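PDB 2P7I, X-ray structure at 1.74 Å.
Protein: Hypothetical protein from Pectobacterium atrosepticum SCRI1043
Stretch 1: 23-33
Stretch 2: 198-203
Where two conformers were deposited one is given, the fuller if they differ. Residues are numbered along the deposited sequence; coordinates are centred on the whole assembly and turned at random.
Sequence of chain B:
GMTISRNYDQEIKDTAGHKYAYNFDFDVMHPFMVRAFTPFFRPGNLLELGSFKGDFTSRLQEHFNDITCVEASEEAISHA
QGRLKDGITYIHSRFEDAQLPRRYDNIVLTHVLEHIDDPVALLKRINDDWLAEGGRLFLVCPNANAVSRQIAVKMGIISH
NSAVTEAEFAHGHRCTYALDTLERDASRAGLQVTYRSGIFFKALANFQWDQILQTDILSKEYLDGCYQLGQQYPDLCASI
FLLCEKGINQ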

ATOM      1  N   ASN B  23      14.894  24.895   2.713  1.00 59.99           N
ATOM      2  CA  ASN B  23      13.517  24.799   2.265  1.00 56.36           C
ATOM      3  C   ASN B  23      13.376  23.416   1.629  1.00 52.02           C
ATOM      4  O   ASN B  23      14.117  23.068   0.712  1.00 49.65           O
ATOM      5  N   PHE B  24      12.445  22.633   2.156  1.00 47.41           N
ATOM      6  CA  PHE B  24      12.256  21.263   1.736  1.00 44.94           C
ATOM      7  C   PHE B  24      12.016  21.180   0.227  1.00 44.48           C
ATOM      8  O   PHE B  24      12.612  20.340  -0.456  1.00 41.14           O
ATOM      9  N   ASP B  25      11.169  22.059  -0.299  1.00 43.80           N
ATOM     10  CA  ASP B  25      10.830  22.014  -1.734  1.00 46.49           C
ATOM     11  C   ASP B  25      12.024  22.268  -2.656  1.00 44.67           C
ATOM     12  O   ASP B  25      12.244  21.559  -3.643  1.00 45.68           O
ATOM     13  N   PHE B  26      12.812  23.260  -2.292  1.00 42.59           N
ATOM     14  CA  PHE B  26      13.940  23.673  -3.113  0.70 42.49           C
ATOM     15  C   PHE B  26      15.175  22.808  -2.860  1.00 40.63           C
ATOM     16  O   PHE B  26      15.879  22.454  -3.798  1.00 40.49           O
ATOM     17  N   ASP B  27      15.426  22.449  -1.608  1.00 37.91           N
ATOM     18  CA  ASP B  27      16.651  21.757  -1.254  1.00 36.84           C
ATOM     19  C   ASP B  27      16.537  20.254  -1.315  1.00 34.02           C
ATOM     20  O   ASP B  27      17.530  19.577  -1.538  1.00 31.27           O
ATOM     21  N   VAL B  28      15.339  19.728  -1.129  1.00 32.71           N
ATOM     22  CA  VAL B  28      15.163  18.279  -1.107  1.00 29.95           C
ATOM     23  C   VAL B  28      14.396  17.834  -2.355  1.00 28.01           C
ATOM     24  O   VAL B  28      14.870  16.982  -3.126  1.00 30.54           O
HETATM   25  N   MSE B  29      13.238  18.431  -2.601  1.00 25.82           N
HETATM   26  CA  MSE B  29      12.406  17.931  -3.674  1.00 27.42           C
HETATM   27  C   MSE B  29      12.927  18.218  -5.085  1.00 28.56           C
HETATM   28  O   MSE B  29      12.797  17.364  -5.973  1.00 31.45           O
ATOM     29  N   HIS B  30      13.463  19.420  -5.329  1.00 31.11           N
ATOM     30  CA  HIS B  30      13.993  19.745  -6.664  1.00 28.55           C
ATOM     31  C   HIS B  30      15.069  18.754  -7.125  1.00 30.34           C
ATOM     32  O   HIS B  30      14.986  18.222  -8.213  1.00 30.14           O
ATOM     33  N   PRO B  31      16.091  18.501  -6.300  1.00 28.23           N
ATOM     34  CA  PRO B  31      17.070  17.497  -6.736  1.00 27.67           C
ATOM     35  C   PRO B  31      16.541  16.068  -6.983  1.00 27.98           C
ATOM     36  O   PRO B  31      16.966  15.424  -7.932  1.00 29.06           O
ATOM     37  N   PHE B  32      15.625  15.591  -6.158  1.00 26.66           N
ATOM     38  CA  PHE B  32      15.025  14.277  -6.360  1.00 26.33           C
ATOM     39  C   PHE B  32      14.151  14.263  -7.597  1.00 27.18           C
ATOM     40  O   PHE B  32      14.072  13.248  -8.267  1.00 27.68           O
HETATM   41  N   MSE B  33      13.520  15.383  -7.914  1.00 27.90           N
HETATM   42  CA  MSE B  33      12.734  15.457  -9.143  1.00 27.45           C
HETATM   43  C   MSE B  33      13.652  15.271 -10.367  1.00 25.94           C
HETATM   44  O   MSE B  33      13.330  14.517 -11.289  1.00 27.48           O
ATOM     45  N   GLY B 198       6.162   7.994  -8.096  1.00 25.63           N
ATOM     46  CA  GLY B 198       6.089   8.986  -7.047  1.00 27.31           C
ATOM     47  C   GLY B 198       7.478   9.423  -6.632  1.00 26.94           C
ATOM     48  O   GLY B 198       8.449   8.720  -6.816  1.00 26.95           O
ATOM     49  N   ILE B 199       7.579  10.643  -6.140  1.00 26.23           N
ATOM     50  CA  ILE B 199       8.844  11.213  -5.745  1.00 26.35           C
ATOM     51  C   ILE B 199       8.822  11.574  -4.257  1.00 27.49           C
ATOM     52  O   ILE B 199       8.151  12.515  -3.831  1.00 23.37           O
ATOM     53  N   PHE B 200       9.582  10.784  -3.481  1.00 26.27           N
ATOM     54  CA  PHE B 200       9.908  11.029  -2.069  1.00 28.56           C
ATOM     55  C   PHE B 200       8.822  10.579  -1.092  1.00 26.89           C
ATOM     56  O   PHE B 200       7.789  11.196  -0.997  1.00 26.01           O
ATOM     57  N   PHE B 201       9.105   9.530  -0.345  1.00 27.31           N
ATOM     58  CA  PHE B 201       8.222   9.087   0.734  1.00 29.18           C
ATOM     59  C   PHE B 201       8.197  10.115   1.857  1.00 31.80           C
ATOM     60  O   PHE B 201       9.165  10.268   2.558  1.00 31.32           O
ATOM     61  N   LYS B 202       7.061  10.801   2.030  1.00 33.77           N
ATOM     62  CA  LYS B 202       7.016  12.046   2.842  1.00 34.66           C
ATOM     63  C   LYS B 202       6.086  11.841   4.036  1.00 35.99           C
ATOM     64  O   LYS B 202       4.871  11.799   3.864  1.00 36.02           O
ATOM     65  N   ALA B 203       6.658  11.682   5.223  1.00 37.22           N
ATOM     66  CA  ALA B 203       5.868  11.398   6.433  1.00 37.33           C
ATOM     67  C   ALA B 203       5.737  12.602   7.372  1.00 38.34           C
ATOM     68  O   ALA B 203       4.959  12.565   8.325  1.00 39.46           O
TER

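The helix of stretch 1 packs across the strand of stretch 2 mainly through side chains. No direct hydrogen bond joins them, and the contact is almost wholly apolar.

Phe200 is the hub. Its CA-to-CB bond points toward the helix, and chi1 is t (-162°) with chi2 at 86°. This places the ring among Phe24, Val28, Met29 and Phe32. Phe24 also points toward the other stretch. With chi1 t (180°) and chi2 74°, it turns a ring edge to the face of Phe200 in an offset edge-to-face pair. The planes meet at 72°, and Phe24 CZ lies 3.5 Å from Phe200 CE2. Val28, chi1 t, sets CG1 3.8 Å from Phe200 CE1, an off-centre CH-pi contact. Phe32, chi1 m, meets the same ring obliquely, with CD2 3.7 Å from Phe200 CD1.

Met29 is selenomethionine. Its CB points sideways, but an m, m, m conformation curls the chain back so that its end comes nearer the strand. SE then sits 3.6 Å from Phe200 CB, and CE lies 3.6 Å from Ile199 O. Met33, also selenomethionine, is extended beyond chi1 (m, t, t). It touches Ile199 through CG, 4.0 Å from Ile199 CD1. Ile199 is m, t and points toward the helix; its CG2 is 3.9 Å from both Met29 CE and Phe32 CB.

Lys202 is fully extended, all four chi angles t. Its aliphatic part passes Phe24, with CE 3.9 Å from Phe24 CE2, and carries the amine onward to water. Water 1 accepts from Lys202 NZ at 3.1 Å and donates weakly to Asp25 OD1 at 3.4 Å, a bridge between the stretches.

At the helix start, Asn23 OD1 caps Phe26 N through a weak 3.3 Å bond. Asp27, chi1 m, returns OD2 to Asn23 N at 2.7 Å.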

ATOM      1  CB  ASN B  23      13.177  25.907   1.261  1.00 56.55           C
ATOM      2  CG  ASN B  23      11.867  25.648   0.505  1.00 64.92           C
ATOM      3  OD1 ASN B  23      11.759  25.942  -0.689  1.00 74.26           O
ATOM      4  ND2 ASN B  23      10.873  25.088   1.194  1.00 72.69           N
ATOM      5  CB  PHE B  24      11.086  20.656   2.513  1.00 45.57           C
ATOM      6  CG  PHE B  24      10.788  19.238   2.157  1.00 38.23           C
ATOM      7  CD1 PHE B  24      11.617  18.221   2.591  1.00 44.57           C
ATOM      8  CD2 PHE B  24       9.672  18.911   1.417  1.00 34.17           C
ATOM      9  CE1 PHE B  24      11.327  16.887   2.260  1.00 39.93           C
ATOM     10  CE2 PHE B  24       9.385  17.567   1.084  1.00 42.38           C
ATOM     11  CZ  PHE B  24      10.215  16.579   1.483  1.00 33.28           C
ATOM     12  CB  ASP B  25       9.730  23.009  -2.047  1.00 48.48           C
ATOM     13  CG  ASP B  25       8.491  22.775  -1.211  1.00 56.90           C
ATOM     14  OD1 ASP B  25       7.941  21.631  -1.217  1.00 60.12           O
ATOM     15  OD2 ASP B  25       8.074  23.748  -0.541  1.00 70.34           O
ATOM     16  CB  PHE B  26      14.259  25.159  -2.871  0.70 44.95           C
ATOM     17  CG  PHE B  26      13.305  26.115  -3.555  0.70 45.84           C
ATOM     18  CD1 PHE B  26      11.965  25.795  -3.760  0.70 56.90           C
ATOM     19  CD2 PHE B  26      13.745  27.353  -3.961  0.70 55.61           C
ATOM     20  CE1 PHE B  26      11.098  26.682  -4.376  0.70 52.01           C
ATOM     21  CE2 PHE B  26      12.881  28.241  -4.572  0.70 56.10           C
ATOM     22  CZ  PHE B  26      11.556  27.898  -4.783  0.70 54.67           C
ATOM     23  CB  ASP B  27      17.112  22.181   0.141  1.00 37.77           C
ATOM     24  CG  ASP B  27      17.474  23.655   0.195  1.00 43.14           C
ATOM     25  OD1 ASP B  27      18.277  24.075  -0.654  1.00 42.78           O
ATOM     26  OD2 ASP B  27      16.926  24.385   1.040  1.00 48.05           O
ATOM     27  CB  VAL B  28      14.481  17.784   0.195  1.00 30.44           C
ATOM     28  CG1 VAL B  28      14.111  16.311   0.073  1.00 29.62           C
ATOM     29  CG2 VAL B  28      15.378  18.001   1.409  1.00 34.75           C
HETATM   30  CB  MSE B  29      10.990  18.455  -3.506  1.00 29.83           C
HETATM   31  CG  MSE B  29      10.208  17.909  -2.320  1.00 23.90           C
HETATM   32 SE   MSE B  29      10.065  16.010  -2.354  0.75 26.85          SE
HETATM   33  CE  MSE B  29       9.031  15.953  -3.965  1.00 27.93           C
ATOM     34  CB  HIS B  30      14.495  21.180  -6.744  1.00 29.63           C
ATOM     35  CG  HIS B  30      13.412  22.205  -6.839  1.00 33.19           C
ATOM     36  ND1 HIS B  30      13.674  23.539  -7.059  1.00 34.04           N
ATOM     37  CD2 HIS B  30      12.064  22.100  -6.752  1.00 37.05           C
ATOM     38  CE1 HIS B  30      12.542  24.210  -7.112  1.00 36.97           C
ATOM     39  NE2 HIS B  30      11.550  23.364  -6.924  1.00 35.38           N
ATOM     40  CB  PRO B  31      18.153  17.541  -5.628  1.00 29.16           C
ATOM     41  CG  PRO B  31      17.568  18.295  -4.508  1.00 31.42           C
ATOM     42  CD  PRO B  31      16.489  19.182  -5.058  1.00 29.92           C
ATOM     43  CB  PHE B  32      14.246  13.822  -5.120  1.00 26.06           C
ATOM     44  CG  PHE B  32      15.125  13.359  -3.997  1.00 25.52           C
ATOM     45  CD1 PHE B  32      16.146  12.444  -4.225  1.00 29.24           C
ATOM     46  CD2 PHE B  32      14.933  13.818  -2.716  1.00 36.54           C
ATOM     47  CE1 PHE B  32      16.963  11.999  -3.207  1.00 30.02           C
ATOM     48  CE2 PHE B  32      15.776  13.369  -1.677  1.00 36.29           C
ATOM     49  CZ  PHE B  32      16.785  12.461  -1.940  1.00 32.99           C
HETATM   50  CB  MSE B  33      12.014  16.807  -9.219  1.00 28.72           C
HETATM   51  CG  MSE B  33      10.722  16.860  -8.432  1.00 32.18           C
HETATM   52 SE   MSE B  33      10.057  18.679  -8.439  0.75 37.46          SE
HETATM   53  CE  MSE B  33       8.646  18.365  -7.276  1.00 37.21           C
ATOM     54  CB  ILE B 199       9.185  12.443  -6.597  1.00 26.99           C
ATOM     55  CG1 ILE B 199       9.182  12.060  -8.086  1.00 30.76           C
ATOM     56  CG2 ILE B 199      10.577  13.089  -6.111  1.00 27.28           C
ATOM     57  CD1 ILE B 199       9.120  13.277  -9.024  1.00 26.93           C
ATOM     58  CB  PHE B 200      10.262  12.488  -1.772  1.00 30.35           C
ATOM     59  CG  PHE B 200      11.004  12.692  -0.455  1.00 29.75           C
ATOM     60  CD1 PHE B 200      12.363  12.572  -0.391  1.00 28.68           C
ATOM     61  CD2 PHE B 200      10.326  13.011   0.717  1.00 28.21           C
ATOM     62  CE1 PHE B 200      13.047  12.768   0.833  1.00 28.26           C
ATOM     63  CE2 PHE B 200      11.007  13.178   1.928  1.00 33.85           C
ATOM     64  CZ  PHE B 200      12.345  13.046   1.986  1.00 27.44           C
ATOM     65  CB  PHE B 201       8.675   7.721   1.221  1.00 30.85           C
ATOM     66  CG  PHE B 201       7.589   6.932   1.932  1.00 27.41           C
ATOM     67  CD1 PHE B 201       7.181   7.308   3.208  1.00 34.81           C
ATOM     68  CD2 PHE B 201       7.004   5.834   1.339  1.00 32.45           C
ATOM     69  CE1 PHE B 201       6.206   6.593   3.871  1.00 31.72           C
ATOM     70  CE2 PHE B 201       6.025   5.122   1.990  1.00 31.82           C
ATOM     71  CZ  PHE B 201       5.634   5.491   3.254  1.00 31.01           C
ATOM     72  CB  LYS B 202       6.498  13.222   1.999  1.00 35.57           C
ATOM     73  CG  LYS B 202       6.597  14.606   2.664  1.00 28.24           C
ATOM     74  CD  LYS B 202       5.822  15.639   1.870  1.00 38.40           C
ATOM     75  CE  LYS B 202       5.811  16.969   2.569  1.00 31.24           C
ATOM     76  NZ  LYS B 202       4.964  17.948   1.801  1.00 37.07           N
ATOM     77  CB  ALA B 203       6.461  10.217   7.172  1.00 38.44           C
TER
HETATM   78  O   HOH W   1       6.975  18.479  -0.553  1.00 50.55           O